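Local coordinates for protein digeranylgeranylglycerophospholipid reductase (Sulfolobus acidocaldarius, PDB 4OPC) that reduces the double bonds of the geranylgeranyl chains of archaeal membrane lipid precursors, using a bound FAD, to give saturated archaeols, at residues S37-R42 against W118-A123; N75-Y80 against D201-F206; L172-D177 against R274-M279. All blocks are in the same frame, centred on the assembly; numbering follows the deposited sequence.

Contact 1: S37-R42 against W118-A123; sequences SKPWNR and WDLTTA. With FDA (dihydroflavine-adenine dinucleotide), chain B.
Ser-37 and Leu-120 bring their CA atoms within 4.4 Å of each other where the two segments run past one another in nearly opposite directions, 176° apart. One backbone hydrogen bond joins them, from Leu-120 N to Lys-38 O (3.0 Å); beside it Leu-120 CA makes a CH...O contact with Ser-37 O. The hydroxyls of Ser-37 and Thr-122 are hydrogen-bonded, OG to OG1, at 2.7 Å; each oxygen stands anti to its own carbonyl carbon, beside the backbone N, which lets the two hydroxyls meet. Farther along, Asp-119 turns its carboxylate back to the start of the 3-10 turn: OD2 accepts from Trp-40 N at 2.8 Å through its anti lone pair, and Arg-142 holds the same oxygen in a salt bridge. The Trp-40 and Asp-119 side chains cross at about a right angle, the ring and carboxylate planes 47° apart, and Trp-40 CD1 lies 3.3 Å from Asp-119 OD2. Leu-120 CD1 packs against Pro-39 CD (3.7 Å). Beyond the hydroxyl pair, Ala-123 reads the adenine edge, its N donating to N1A of the cofactor (3.0 Å) and its O accepting from N6A. The arrangement forms the adenosine end of a Rossmann-type FAD site, where the loop after the second strand meets the strand that recognises adenine.

Contact 2: N75-Y80 against D201-F206; sequences NGIKLY and DYLRIF. With PGT ((1S)-2-{[{[(2R)-2,3-dihydroxypropyl]oxy}(hydroxy)phosphoryl]oxy}-1-[(palmitoyloxy)methyl]ethyl stearate), chain C.
Tyr-80 and Phe-206 lie side by side at one end of a parallel strand pair, pointing the same way, and Phe-206 CE1 sits 3.5 Å above the centre of the Tyr-80 ring. Their planes are turned 33° apart, an oblique aromatic pair. At the other end the Tyr-202 ring settles on the backbone of Gly-76, with CD2 only 3.3 Å from Gly-76 C; a side chain at that glycine would run into the ring. The opposite face of Tyr-202 takes Lys-78 CE, offset toward the rim; the bend at chi2 (-83°) turns CD, and the chain beyond it runs on extended. Lys-78 NZ bonds to Thr-89, and the Tyr-202 hydroxyl to Asn-91. On the sheet face turned to the lipid, Ile-205 fits between two neighbours: CD1 meets Ile-77 CG2 at 3.9 Å, and CG2 meets Leu-79 CD1 at 3.5 Å. Ile-77 CD1 then touches the bound phospholipid at C12 (3.6 Å), and Leu-79 CD2 reaches farther down the same acyl chain. Asn-75 ND2 donates to Asp-201 OD2 (2.8 Å), amide and carboxylate planes perpendicular. The chemistry is thus divided by face: aliphatic branches face the lipid, where Ile-77 and Leu-79 touch it, consistent with a long isoprenoid substrate, whereas aromatic and charged side chains occupy the other side.

Contact 3: L172-D177 against R274-M279; sequences LPITED and RPLYTM
Two loops beside the flavin-binding core, one following strand 153-156 and the other leading into strand 280-281, are joined here by a carboxylate that receives a backbone N-H, a buried loop-to-loop contact. Glu-176 supplies the carboxylate and Tyr-277 the amide: Tyr-277 N donates to Glu-176 OE1 at 2.9 Å, nearly straight at 169° and onto the syn lone pair. CG of Glu-176 stands anti to its backbone N (chi1 -178°), and the chain stays extended beyond it, carrying the carboxylate across to the other loop. There it lies almost parallel to the Tyr-277 ring, the planes 6° apart, with OE2 at 3.4 Å from Tyr-277 CD2. OE2 also forms a salt bridge with Arg-273, which is likely to keep the glutamate ionised. An alanine in place of Glu-176 would probably leave Tyr-277 N without its carboxylate acceptor and Arg-273 without this counter-charge. Apolar contacts flank the polar centre. Leu-276 CD2 rests against Glu-176 CB at 3.6 Å, while Pro-173 CB meets Thr-278 CG2 at 3.7 Å. Ile-174 CD1 touches the backbone at Thr-278 O and Met-279 C. The tyrosine is fixed at its far end too: Arg-274 grips the hydroxyl side-on with NE and NH2, and Asp-442, on the C-terminal helix 434-452, bonds to the same oxygen. A single water completes the join, donating to Pro-173 O at 2.8 Å and to Glu-176 OE1 at 2.7 Å, and accepting from Thr-278 N at 3.1 Å.

In the fold
Read from the N terminus, the chain shows how a few long-range closures can organise a flavoprotein. Contact 1 closes first, bringing the loop after strand 32-35 against the start of strand 121-129 at the adenine end of FAD. Before it closes, strand 70-80 has opened contact 2, so these two cross; contact 2 closes only when strand 202-206 pairs alongside in the eight-stranded sheet at the lipid pocket. Contact 3 opens inside that second loop, crossing contact 2 but following contact 1 in series; it joins the loop between strands 153-156 and 183-193 to that between strands 261-271 and 280-281. Contacts 2 and 3 lie on opposite sides of the chain's centre.

Contact 1: S37-R42 against W118-A123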
loop_
_atom_site.group_PDB
_atom_site.type_symbol
_atom_site.label_atom_id
_atom_site.label_comp_id
_atom_site.label_asym_id
_atom_site.label_seq_id
_atom_site.Cartn_x
_atom_site.Cartn_y
_atom_site.Cartn_z
ATOM N N SER A 37 -9.140 11.526 -12.860
ATOM C CA SER A 37 -10.574 11.528 -13.141
ATOM C C SER A 37 -11.381 12.396 -12.179
ATOM O O SER A 37 -12.468 12.844 -12.522
ATOM C CB SER A 37 -11.122 10.104 -13.073
ATOM O OG SER A 37 -10.506 9.276 -14.043
ATOM N N LYS A 38 -10.864 12.618 -10.977
ATOM C CA LYS A 38 -11.589 13.390 -9.966
ATOM C C LYS A 38 -11.449 14.887 -10.192
ATOM O O LYS A 38 -10.448 15.342 -10.732
ATOM C CB LYS A 38 -11.052 13.060 -8.576
ATOM C CG LYS A 38 -11.394 11.659 -8.104
ATOM C CD LYS A 38 -10.708 11.331 -6.782
ATOM C CE LYS A 38 -11.072 9.922 -6.334
ATOM N NZ LYS A 38 -10.515 9.623 -4.989
ATOM N N PRO A 39 -12.440 15.666 -9.746
ATOM C CA PRO A 39 -12.232 17.115 -9.724
ATOM C C PRO A 39 -11.187 17.454 -8.671
ATOM O O PRO A 39 -11.048 16.724 -7.677
ATOM C CB PRO A 39 -13.593 17.651 -9.279
ATOM C CG PRO A 39 -14.188 16.558 -8.486
ATOM C CD PRO A 39 -13.723 15.280 -9.140
ATOM N N TRP A 40 -10.468 18.546 -8.895
ATOM C CA TRP A 40 -9.400 18.995 -8.016
ATOM C C TRP A 40 -9.693 18.842 -6.525
ATOM O O TRP A 40 -8.891 18.258 -5.797
ATOM C CB TRP A 40 -9.078 20.459 -8.309
ATOM C CG TRP A 40 -7.824 20.668 -9.098
ATOM C CD1 TRP A 40 -7.723 21.060 -10.410
ATOM C CD2 TRP A 40 -6.483 20.521 -8.619
ATOM N NE1 TRP A 40 -6.397 21.166 -10.770
ATOM C CE2 TRP A 40 -5.618 20.829 -9.687
ATOM C CE3 TRP A 40 -5.930 20.168 -7.383
ATOM C CZ2 TRP A 40 -4.229 20.797 -9.555
ATOM C CZ3 TRP A 40 -4.555 20.127 -7.259
ATOM C CH2 TRP A 40 -3.721 20.441 -8.333
ATOM N N ASN A 41 -10.829 19.353 -6.058
ATOM C CA ASN A 41 -11.067 19.360 -4.615
ATOM C C ASN A 41 -11.367 17.994 -4.011
ATOM O O ASN A 41 -11.479 17.864 -2.794
ATOM C CB ASN A 41 -12.127 20.387 -4.216
ATOM C CG ASN A 41 -13.443 20.168 -4.900
ATOM O OD1 ASN A 41 -13.716 19.090 -5.424
ATOM N ND2 ASN A 41 -14.283 21.207 -4.912
ATOM N N ARG A 42 -11.471 16.969 -4.850
ATOM C CA ARG A 42 -11.658 15.611 -4.353
ATOM C C ARG A 42 -10.426 14.744 -4.532
ATOM O O ARG A 42 -10.380 13.626 -4.030
ATOM C CB ARG A 42 -12.852 14.947 -5.029
ATOM C CG ARG A 42 -14.172 15.602 -4.701
ATOM C CD ARG A 42 -15.332 14.766 -5.193
ATOM N NE ARG A 42 -15.440 13.546 -4.406
ATOM C CZ ARG A 42 -16.350 13.348 -3.463
ATOM N NH1 ARG A 42 -17.254 14.285 -3.201
ATOM N NH2 ARG A 42 -16.361 12.209 -2.788
ATOM N N TRP A 118 -4.394 18.156 -15.351
ATOM C CA TRP A 118 -5.779 18.224 -15.801
ATOM C C TRP A 118 -6.648 17.350 -14.906
ATOM O O TRP A 118 -6.499 16.125 -14.894
ATOM C CB TRP A 118 -5.922 17.750 -17.250
ATOM C CG TRP A 118 -5.102 18.495 -18.287
ATOM C CD1 TRP A 118 -4.408 19.664 -18.123
ATOM C CD2 TRP A 118 -4.895 18.089 -19.640
ATOM N NE1 TRP A 118 -3.774 19.998 -19.296
ATOM C CE2 TRP A 118 -4.055 19.046 -20.241
ATOM C CE3 TRP A 118 -5.328 16.997 -20.397
ATOM C CZ2 TRP A 118 -3.650 18.951 -21.572
ATOM C CZ3 TRP A 118 -4.919 16.901 -21.719
ATOM C CH2 TRP A 118 -4.093 17.874 -22.291
ATOM N N ASP A 119 -7.533 17.979 -14.149
ATOM C CA ASP A 119 -8.504 17.247 -13.346
ATOM C C ASP A 119 -9.727 16.893 -14.190
ATOM O O ASP A 119 -9.868 17.342 -15.345
ATOM C CB ASP A 119 -8.893 18.025 -12.071
ATOM C CG ASP A 119 -9.801 19.225 -12.348
ATOM O OD1 ASP A 119 -9.743 19.798 -13.459
ATOM O OD2 ASP A 119 -10.558 19.626 -11.445
ATOM N N LEU A 120 -10.619 16.099 -13.603
ATOM C CA LEU A 120 -11.797 15.580 -14.307
ATOM C C LEU A 120 -11.425 14.975 -15.667
ATOM O O LEU A 120 -12.197 15.062 -16.630
ATOM C CB LEU A 120 -12.891 16.645 -14.449
ATOM C CG LEU A 120 -14.314 16.127 -14.200
ATOM C CD1 LEU A 120 -14.528 15.711 -12.731
ATOM C CD2 LEU A 120 -15.358 17.142 -14.644
ATOM N N THR A 121 -10.241 14.373 -15.733
ATOM C CA THR A 121 -9.716 13.849 -16.982
ATOM C C THR A 121 -9.319 12.397 -16.816
ATOM O O THR A 121 -8.534 12.060 -15.936
ATOM C CB THR A 121 -8.515 14.680 -17.466
ATOM O OG1 THR A 121 -8.955 16.017 -17.727
ATOM C CG2 THR A 121 -7.938 14.108 -18.764
ATOM N N THR A 122 -9.881 11.542 -17.657
ATOM C CA THR A 122 -9.653 10.106 -17.547
ATOM C C THR A 122 -8.833 9.599 -18.726
ATOM O O THR A 122 -9.121 9.912 -19.888
ATOM C CB THR A 122 -10.994 9.358 -17.505
ATOM O OG1 THR A 122 -11.778 9.834 -16.403
ATOM C CG2 THR A 122 -10.774 7.859 -17.350
ATOM N N ALA A 123 -7.790 8.835 -18.425
ATOM C CA ALA A 123 -7.079 8.110 -19.469
ATOM C C ALA A 123 -7.933 6.905 -19.843
ATOM O O ALA A 123 -8.123 5.986 -19.042
ATOM C CB ALA A 123 -5.689 7.699 -19.006
HETATM P PA FDA B . -5.262 6.128 -5.077
HETATM O O1A FDA B . -6.387 5.186 -5.252
HETATM O O2A FDA B . -5.235 6.965 -3.803
HETATM O O5B FDA B . -5.231 7.129 -6.303
HETATM C C5B FDA B . -5.493 6.658 -7.641
HETATM C C4B FDA B . -5.967 7.839 -8.446
HETATM O O4B FDA B . -6.056 7.465 -9.836
HETATM C C3B FDA B . -7.343 8.385 -8.050
HETATM O O3B FDA B . -7.258 9.753 -7.656
HETATM C C2B FDA B . -8.215 8.128 -9.294
HETATM O O2B FDA B . -9.188 9.140 -9.499
HETATM C C1B FDA B . -7.175 8.117 -10.404
HETATM N N9A FDA B . -7.502 7.372 -11.614
HETATM C C8A FDA B . -7.795 6.034 -11.711
HETATM N N7A FDA B . -7.968 5.614 -12.944
HETATM C C5A FDA B . -7.763 6.753 -13.709
HETATM C C6A FDA B . -7.751 6.969 -15.101
HETATM N N6A FDA B . -7.907 5.999 -16.004
HETATM N N1A FDA B . -7.461 8.210 -15.537
HETATM C C2A FDA B . -7.262 9.179 -14.637
HETATM N N3A FDA B . -7.208 9.089 -13.306
HETATM C C4A FDA B . -7.442 7.833 -12.906
HETATM N N1 FDA B . -2.407 3.370 3.925
HETATM C C2 FDA B . -1.656 4.049 4.851
HETATM O O2 FDA B . -0.494 4.368 4.621
HETATM N N3 FDA B . -2.270 4.383 6.030
HETATM C C4 FDA B . -3.533 4.017 6.445
HETATM O O4 FDA B . -4.002 4.503 7.472
HETATM C C4X FDA B . -4.241 3.265 5.482
HETATM N N5 FDA B . -5.517 2.874 5.760
HETATM C C5X FDA B . -6.347 2.442 4.747
HETATM C C6 FDA B . -7.712 2.308 4.961
HETATM C C7 FDA B . -8.580 1.963 3.936
HETATM C C7M FDA B . -10.064 1.960 4.195
HETATM C C8 FDA B . -8.064 1.697 2.659
HETATM C C8M FDA B . -8.991 1.388 1.505
HETATM C C9 FDA B . -6.689 1.811 2.441
HETATM C C9A FDA B . -5.830 2.200 3.462
HETATM N N10 FDA B . -4.440 2.366 3.267
HETATM C C10 FDA B . -3.692 3.004 4.233
HETATM C "C1'" FDA B . -3.817 2.172 1.934
HETATM C "C2'" FDA B . -3.645 3.521 1.212
HETATM O "O2'" FDA B . -4.836 4.306 1.320
HETATM C "C3'" FDA B . -3.342 3.298 -0.272
HETATM O "O3'" FDA B . -2.317 2.319 -0.373
HETATM C "C4'" FDA B . -2.843 4.535 -1.032
HETATM O "O4'" FDA B . -3.669 5.672 -0.788
HETATM C "C5'" FDA B . -2.756 4.266 -2.517
HETATM O "O5'" FDA B . -2.387 5.473 -3.214
HETATM P P FDA B . -2.394 5.497 -4.804
HETATM O O1P FDA B . -1.958 6.846 -5.204
HETATM O O2P FDA B . -1.650 4.304 -5.385
HETATM O O3P FDA B . -3.921 5.245 -5.212
#

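Contact 2: N75-Y80 against D201-F206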
loop_
_atom_site.group_PDB
_atom_site.type_symbol
_atom_site.label_atom_id
_atom_site.label_comp_id
_atom_site.label_asym_id
_atom_site.label_seq_id
_atom_site.Cartn_x
_atom_site.Cartn_y
_atom_site.Cartn_z
ATOM N N ASN A 75 2.587 8.997 18.096
ATOM C CA ASN A 75 3.811 8.558 18.758
ATOM C C ASN A 75 3.951 7.044 18.847
ATOM O O ASN A 75 4.982 6.538 19.284
ATOM C CB ASN A 75 3.924 9.180 20.148
ATOM C CG ASN A 75 4.217 10.657 20.090
ATOM O OD1 ASN A 75 4.999 11.109 19.256
ATOM N ND2 ASN A 75 3.572 11.425 20.959
ATOM N N GLY A 76 2.921 6.319 18.425
ATOM C CA GLY A 76 2.998 4.871 18.428
ATOM C C GLY A 76 1.677 4.181 18.165
ATOM O O GLY A 76 0.687 4.823 17.814
ATOM N N ILE A 77 1.682 2.864 18.328
ATOM C CA ILE A 77 0.507 2.037 18.096
ATOM C C ILE A 77 0.278 1.108 19.281
ATOM O O ILE A 77 1.223 0.543 19.829
ATOM C CB ILE A 77 0.678 1.171 16.832
ATOM C CG1 ILE A 77 0.821 2.058 15.594
ATOM C CG2 ILE A 77 -0.501 0.213 16.660
ATOM C CD1 ILE A 77 1.021 1.279 14.310
ATOM N N LYS A 78 -0.978 0.976 19.694
ATOM C CA LYS A 78 -1.367 -0.025 20.680
ATOM C C LYS A 78 -2.074 -1.147 19.932
ATOM O O LYS A 78 -3.095 -0.919 19.283
ATOM C CB LYS A 78 -2.302 0.590 21.723
ATOM C CG LYS A 78 -1.714 1.756 22.513
ATOM C CD LYS A 78 -0.869 1.306 23.676
ATOM C CE LYS A 78 -0.439 2.499 24.517
ATOM N NZ LYS A 78 0.365 2.076 25.696
ATOM N N LEU A 79 -1.516 -2.355 20.008
ATOM C CA LEU A 79 -2.058 -3.518 19.320
ATOM C C LEU A 79 -2.763 -4.424 20.327
ATOM O O LEU A 79 -2.137 -4.884 21.285
ATOM C CB LEU A 79 -0.922 -4.277 18.628
ATOM C CG LEU A 79 -1.314 -5.563 17.917
ATOM C CD1 LEU A 79 -2.119 -5.214 16.694
ATOM C CD2 LEU A 79 -0.077 -6.364 17.540
ATOM N N TYR A 80 -4.052 -4.676 20.113
ATOM C CA TYR A 80 -4.881 -5.408 21.064
ATOM C C TYR A 80 -5.151 -6.842 20.632
ATOM O O TYR A 80 -5.505 -7.108 19.483
ATOM C CB TYR A 80 -6.238 -4.716 21.217
ATOM C CG TYR A 80 -6.220 -3.374 21.903
ATOM C CD1 TYR A 80 -5.683 -2.255 21.276
ATOM C CD2 TYR A 80 -6.798 -3.203 23.142
ATOM C CE1 TYR A 80 -5.672 -1.025 21.897
ATOM C CE2 TYR A 80 -6.799 -1.971 23.772
ATOM C CZ TYR A 80 -6.239 -0.883 23.142
ATOM O OH TYR A 80 -6.245 0.348 23.774
ATOM N N ASP A 201 -2.404 10.268 21.127
ATOM C CA ASP A 201 -1.238 10.183 20.249
ATOM C C ASP A 201 -0.893 8.747 19.837
ATOM O O ASP A 201 0.073 8.522 19.110
ATOM C CB ASP A 201 -0.019 10.890 20.862
ATOM C CG ASP A 201 0.338 10.374 22.254
ATOM O OD1 ASP A 201 -0.552 9.889 22.985
ATOM O OD2 ASP A 201 1.527 10.488 22.626
ATOM N N TYR A 202 -1.701 7.785 20.270
ATOM C CA TYR A 202 -1.496 6.398 19.874
ATOM C C TYR A 202 -2.637 5.871 19.013
ATOM O O TYR A 202 -3.811 5.997 19.380
ATOM C CB TYR A 202 -1.308 5.504 21.109
ATOM C CG TYR A 202 0.083 5.605 21.686
ATOM C CD1 TYR A 202 0.454 6.694 22.465
ATOM C CD2 TYR A 202 1.036 4.628 21.422
ATOM C CE1 TYR A 202 1.737 6.798 22.978
ATOM C CE2 TYR A 202 2.322 4.726 21.933
ATOM C CZ TYR A 202 2.663 5.812 22.706
ATOM O OH TYR A 202 3.937 5.906 23.210
ATOM N N LEU A 203 -2.290 5.279 17.874
ATOM C CA LEU A 203 -3.260 4.528 17.087
ATOM C C LEU A 203 -3.628 3.250 17.825
ATOM O O LEU A 203 -2.831 2.726 18.608
ATOM C CB LEU A 203 -2.662 4.136 15.745
ATOM C CG LEU A 203 -2.078 5.273 14.908
ATOM C CD1 LEU A 203 -1.535 4.696 13.618
ATOM C CD2 LEU A 203 -3.119 6.362 14.639
ATOM N N ARG A 204 -4.836 2.752 17.578
ATOM C CA ARG A 204 -5.245 1.464 18.126
ATOM C C ARG A 204 -5.574 0.508 17.000
ATOM O O ARG A 204 -6.317 0.843 16.085
ATOM C CB ARG A 204 -6.458 1.606 19.045
ATOM C CG ARG A 204 -6.277 2.622 20.158
ATOM C CD ARG A 204 -7.570 2.819 20.933
ATOM N NE ARG A 204 -7.524 4.046 21.717
ATOM C CZ ARG A 204 -8.547 4.529 22.415
ATOM N NH1 ARG A 204 -9.712 3.891 22.426
ATOM N NH2 ARG A 204 -8.403 5.656 23.105
ATOM N N ILE A 205 -5.013 -0.693 17.082
ATOM C CA ILE A 205 -5.290 -1.760 16.130
ATOM C C ILE A 205 -5.791 -2.955 16.928
ATOM O O ILE A 205 -5.154 -3.365 17.906
ATOM C CB ILE A 205 -4.032 -2.141 15.335
ATOM C CG1 ILE A 205 -3.670 -0.988 14.395
ATOM C CG2 ILE A 205 -4.263 -3.425 14.536
ATOM C CD1 ILE A 205 -2.408 -1.230 13.578
ATOM N N PHE A 206 -6.937 -3.502 16.533
ATOM C CA PHE A 206 -7.572 -4.597 17.250
ATOM C C PHE A 206 -7.600 -5.823 16.363
ATOM O O PHE A 206 -8.290 -5.849 15.339
ATOM C CB PHE A 206 -9.005 -4.224 17.630
ATOM C CG PHE A 206 -9.129 -2.960 18.437
ATOM C CD1 PHE A 206 -9.096 -2.993 19.819
ATOM C CD2 PHE A 206 -9.317 -1.741 17.806
ATOM C CE1 PHE A 206 -9.239 -1.822 20.559
ATOM C CE2 PHE A 206 -9.455 -0.578 18.543
ATOM C CZ PHE A 206 -9.411 -0.621 19.910
HETATM C C48 PGT C . -3.577 -9.083 8.138
HETATM C C47 PGT C . -3.265 -8.681 6.711
HETATM C C46 PGT C . -4.268 -7.642 6.252
HETATM C C45 PGT C . -4.252 -6.469 7.212
HETATM C C44 PGT C . -4.704 -5.203 6.514
HETATM C C43 PGT C . -6.111 -4.842 6.955
HETATM C C42 PGT C . -6.592 -3.678 6.117
HETATM C C41 PGT C . -5.759 -2.475 6.480
HETATM C C40 PGT C . -6.538 -1.206 6.239
HETATM C C39 PGT C . -6.023 -0.174 7.217
HETATM C C38 PGT C . -4.537 -0.002 7.032
HETATM C C37 PGT C . -4.013 0.896 8.127
HETATM C C36 PGT C . -2.548 1.147 7.866
HETATM C C35 PGT C . -1.885 1.751 9.082
HETATM C C34 PGT C . -0.433 2.038 8.754
HETATM C C33 PGT C . 0.373 2.333 10.001
HETATM C C32 PGT C . 1.413 3.405 9.735
HETATM C C31 PGT C . 2.656 2.855 9.052
HETATM O O31 PGT C . 3.023 3.384 8.020
HETATM O O2 PGT C . 3.378 1.752 9.573
HETATM C C2 PGT C . 4.566 2.042 10.287
HETATM C C1 PGT C . 5.760 2.293 9.388
HETATM O O3P PGT C . 5.497 2.522 8.018
HETATM P P PGT C . 6.072 1.487 6.963
HETATM O O1P PGT C . 5.848 0.129 7.591
HETATM O O2P PGT C . 5.351 1.580 5.626
HETATM O O4P PGT C . 7.629 1.678 6.693
HETATM C C4 PGT C . 8.464 2.448 7.534
HETATM C C5 PGT C . 9.911 2.345 7.108
HETATM O O5 PGT C . 10.406 3.630 6.812
HETATM C C6 PGT C . 10.018 1.457 5.890
HETATM O O6 PGT C . 10.311 2.211 4.737
HETATM C C3 PGT C . 5.001 0.871 11.150
HETATM O O3 PGT C . 4.101 0.576 12.191
HETATM C C11 PGT C . 4.047 -0.801 12.483
HETATM O O11 PGT C . 5.075 -1.443 12.563
HETATM C C12 PGT C . 2.708 -1.481 12.684
HETATM C C13 PGT C . 2.881 -2.789 13.427
HETATM C C14 PGT C . 1.527 -3.448 13.586
HETATM C C15 PGT C . 1.325 -4.496 12.513
HETATM C C16 PGT C . 0.034 -5.251 12.755
HETATM C C17 PGT C . 0.321 -6.735 12.710
HETATM C C18 PGT C . -0.854 -7.521 13.251
HETATM C C19 PGT C . -0.441 -8.961 13.484
HETATM C C20 PGT C . 0.498 -9.067 14.670
HETATM C C21 PGT C . -0.093 -10.003 15.705
HETATM C C22 PGT C . 1.004 -10.738 16.445
HETATM C C23 PGT C . 0.441 -12.036 16.984
HETATM C C24 PGT C . 1.559 -12.924 17.485
HETATM C C25 PGT C . 1.460 -14.286 16.833
HETATM C C26 PGT C . 2.781 -14.637 16.181
#

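Contact 3: L172-D177 against R274-M279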
loop_
_atom_site.group_PDB
_atom_site.type_symbol
_atom_site.label_atom_id
_atom_site.label_comp_id
_atom_site.label_asym_id
_atom_site.label_seq_id
_atom_site.Cartn_x
_atom_site.Cartn_y
_atom_site.Cartn_z
ATOM N N LEU A 172 1.574 -9.404 -21.660
ATOM C CA LEU A 172 2.627 -8.578 -21.080
ATOM C C LEU A 172 2.634 -8.673 -19.558
ATOM O O LEU A 172 1.583 -8.626 -18.929
ATOM C CB LEU A 172 2.458 -7.120 -21.483
ATOM C CG LEU A 172 2.354 -6.857 -22.980
ATOM C CD1 LEU A 172 2.299 -5.368 -23.190
ATOM C CD2 LEU A 172 3.535 -7.483 -23.715
ATOM N N PRO A 173 3.825 -8.779 -18.956
ATOM C CA PRO A 173 3.904 -8.935 -17.495
ATOM C C PRO A 173 3.344 -7.738 -16.730
ATOM O O PRO A 173 2.939 -7.860 -15.571
ATOM C CB PRO A 173 5.408 -9.074 -17.235
ATOM C CG PRO A 173 5.987 -9.519 -18.532
ATOM C CD PRO A 173 5.145 -8.892 -19.600
ATOM N N ILE A 174 3.307 -6.585 -17.387
ATOM C CA ILE A 174 2.827 -5.365 -16.769
ATOM C C ILE A 174 1.300 -5.372 -16.572
ATOM O O ILE A 174 0.742 -4.477 -15.928
ATOM C CB ILE A 174 3.279 -4.135 -17.619
ATOM C CG1 ILE A 174 3.466 -2.911 -16.727
ATOM C CG2 ILE A 174 2.345 -3.895 -18.803
ATOM C CD1 ILE A 174 4.632 -3.051 -15.779
ATOM N N THR A 175 0.623 -6.379 -17.131
ATOM C CA THR A 175 -0.823 -6.529 -16.951
ATOM C C THR A 175 -1.193 -7.497 -15.818
ATOM O O THR A 175 -2.369 -7.810 -15.645
ATOM C CB THR A 175 -1.517 -7.027 -18.244
ATOM O OG1 THR A 175 -1.143 -8.388 -18.514
ATOM C CG2 THR A 175 -1.134 -6.148 -19.427
ATOM N N GLU A 176 -0.203 -7.947 -15.049
ATOM C CA GLU A 176 -0.425 -8.932 -13.975
ATOM C C GLU A 176 -1.591 -8.542 -13.058
ATOM O O GLU A 176 -1.685 -7.398 -12.606
ATOM C CB GLU A 176 0.857 -9.096 -13.152
ATOM C CG GLU A 176 0.761 -10.137 -12.039
ATOM C CD GLU A 176 1.887 -10.052 -11.011
ATOM O OE1 GLU A 176 2.857 -9.272 -11.184
ATOM O OE2 GLU A 176 1.795 -10.780 -10.009
ATOM N N ASP A 177 -2.463 -9.514 -12.791
ATOM C CA ASP A 177 -3.640 -9.320 -11.943
ATOM C C ASP A 177 -3.306 -9.885 -10.562
ATOM O O ASP A 177 -2.204 -10.385 -10.329
ATOM C CB ASP A 177 -4.816 -10.094 -12.564
ATOM C CG ASP A 177 -6.200 -9.563 -12.163
ATOM O OD1 ASP A 177 -6.392 -8.947 -11.093
ATOM O OD2 ASP A 177 -7.141 -9.802 -12.947
ATOM N N ARG A 274 3.087 -9.033 -2.232
ATOM C CA ARG A 274 4.314 -8.594 -2.890
ATOM C C ARG A 274 3.971 -7.676 -4.074
ATOM O O ARG A 274 2.863 -7.732 -4.612
ATOM C CB ARG A 274 5.082 -9.824 -3.371
ATOM C CG ARG A 274 4.325 -10.610 -4.420
ATOM C CD ARG A 274 4.608 -12.117 -4.334
ATOM N NE ARG A 274 3.828 -12.824 -5.347
ATOM C CZ ARG A 274 2.544 -13.149 -5.222
ATOM N NH1 ARG A 274 1.872 -12.841 -4.120
ATOM N NH2 ARG A 274 1.928 -13.786 -6.210
ATOM N N PRO A 275 4.913 -6.821 -4.494
ATOM C CA PRO A 275 4.563 -5.921 -5.604
ATOM C C PRO A 275 4.393 -6.657 -6.933
ATOM O O PRO A 275 4.664 -7.858 -7.038
ATOM C CB PRO A 275 5.753 -4.954 -5.675
ATOM C CG PRO A 275 6.875 -5.646 -4.963
ATOM C CD PRO A 275 6.268 -6.587 -3.967
ATOM N N LEU A 276 3.922 -5.936 -7.951
ATOM C CA LEU A 276 3.932 -6.466 -9.310
ATOM C C LEU A 276 5.307 -7.043 -9.599
ATOM O O LEU A 276 6.313 -6.406 -9.291
ATOM C CB LEU A 276 3.710 -5.327 -10.304
ATOM C CG LEU A 276 2.351 -4.927 -10.867
ATOM C CD1 LEU A 276 2.587 -4.017 -12.076
ATOM C CD2 LEU A 276 1.477 -6.107 -11.236
ATOM N N TYR A 277 5.359 -8.236 -10.186
ATOM C CA TYR A 277 6.639 -8.890 -10.443
ATOM C C TYR A 277 7.597 -8.000 -11.224
ATOM O O TYR A 277 8.793 -7.965 -10.923
ATOM C CB TYR A 277 6.441 -10.226 -11.146
ATOM C CG TYR A 277 6.001 -11.328 -10.217
ATOM C CD1 TYR A 277 6.708 -11.598 -9.052
ATOM C CD2 TYR A 277 4.874 -12.090 -10.490
ATOM C CE1 TYR A 277 6.320 -12.622 -8.202
ATOM C CE2 TYR A 277 4.478 -13.114 -9.635
ATOM C CZ TYR A 277 5.203 -13.357 -8.499
ATOM O OH TYR A 277 4.823 -14.373 -7.640
ATOM N N THR A 278 7.071 -7.282 -12.217
ATOM C CA THR A 278 7.778 -6.122 -12.744
ATOM C C THR A 278 6.878 -4.901 -12.717
ATOM O O THR A 278 5.699 -4.969 -13.094
ATOM C CB THR A 278 8.361 -6.328 -14.160
ATOM O OG1 THR A 278 8.987 -5.105 -14.570
ATOM C CG2 THR A 278 7.275 -6.685 -15.170
ATOM N N MET A 279 7.448 -3.785 -12.275
ATOM C CA MET A 279 6.761 -2.500 -12.245
ATOM C C MET A 279 7.195 -1.651 -13.432
ATOM O O MET A 279 6.827 -0.478 -13.532
ATOM C CB MET A 279 7.048 -1.779 -10.921
ATOM C CG MET A 279 6.515 -2.572 -9.722
ATOM S SD MET A 279 7.168 -2.000 -8.132
ATOM C CE MET A 279 6.097 -0.619 -7.799
HETATM O O HOH W 1 4.425 -8.503 -13.279
#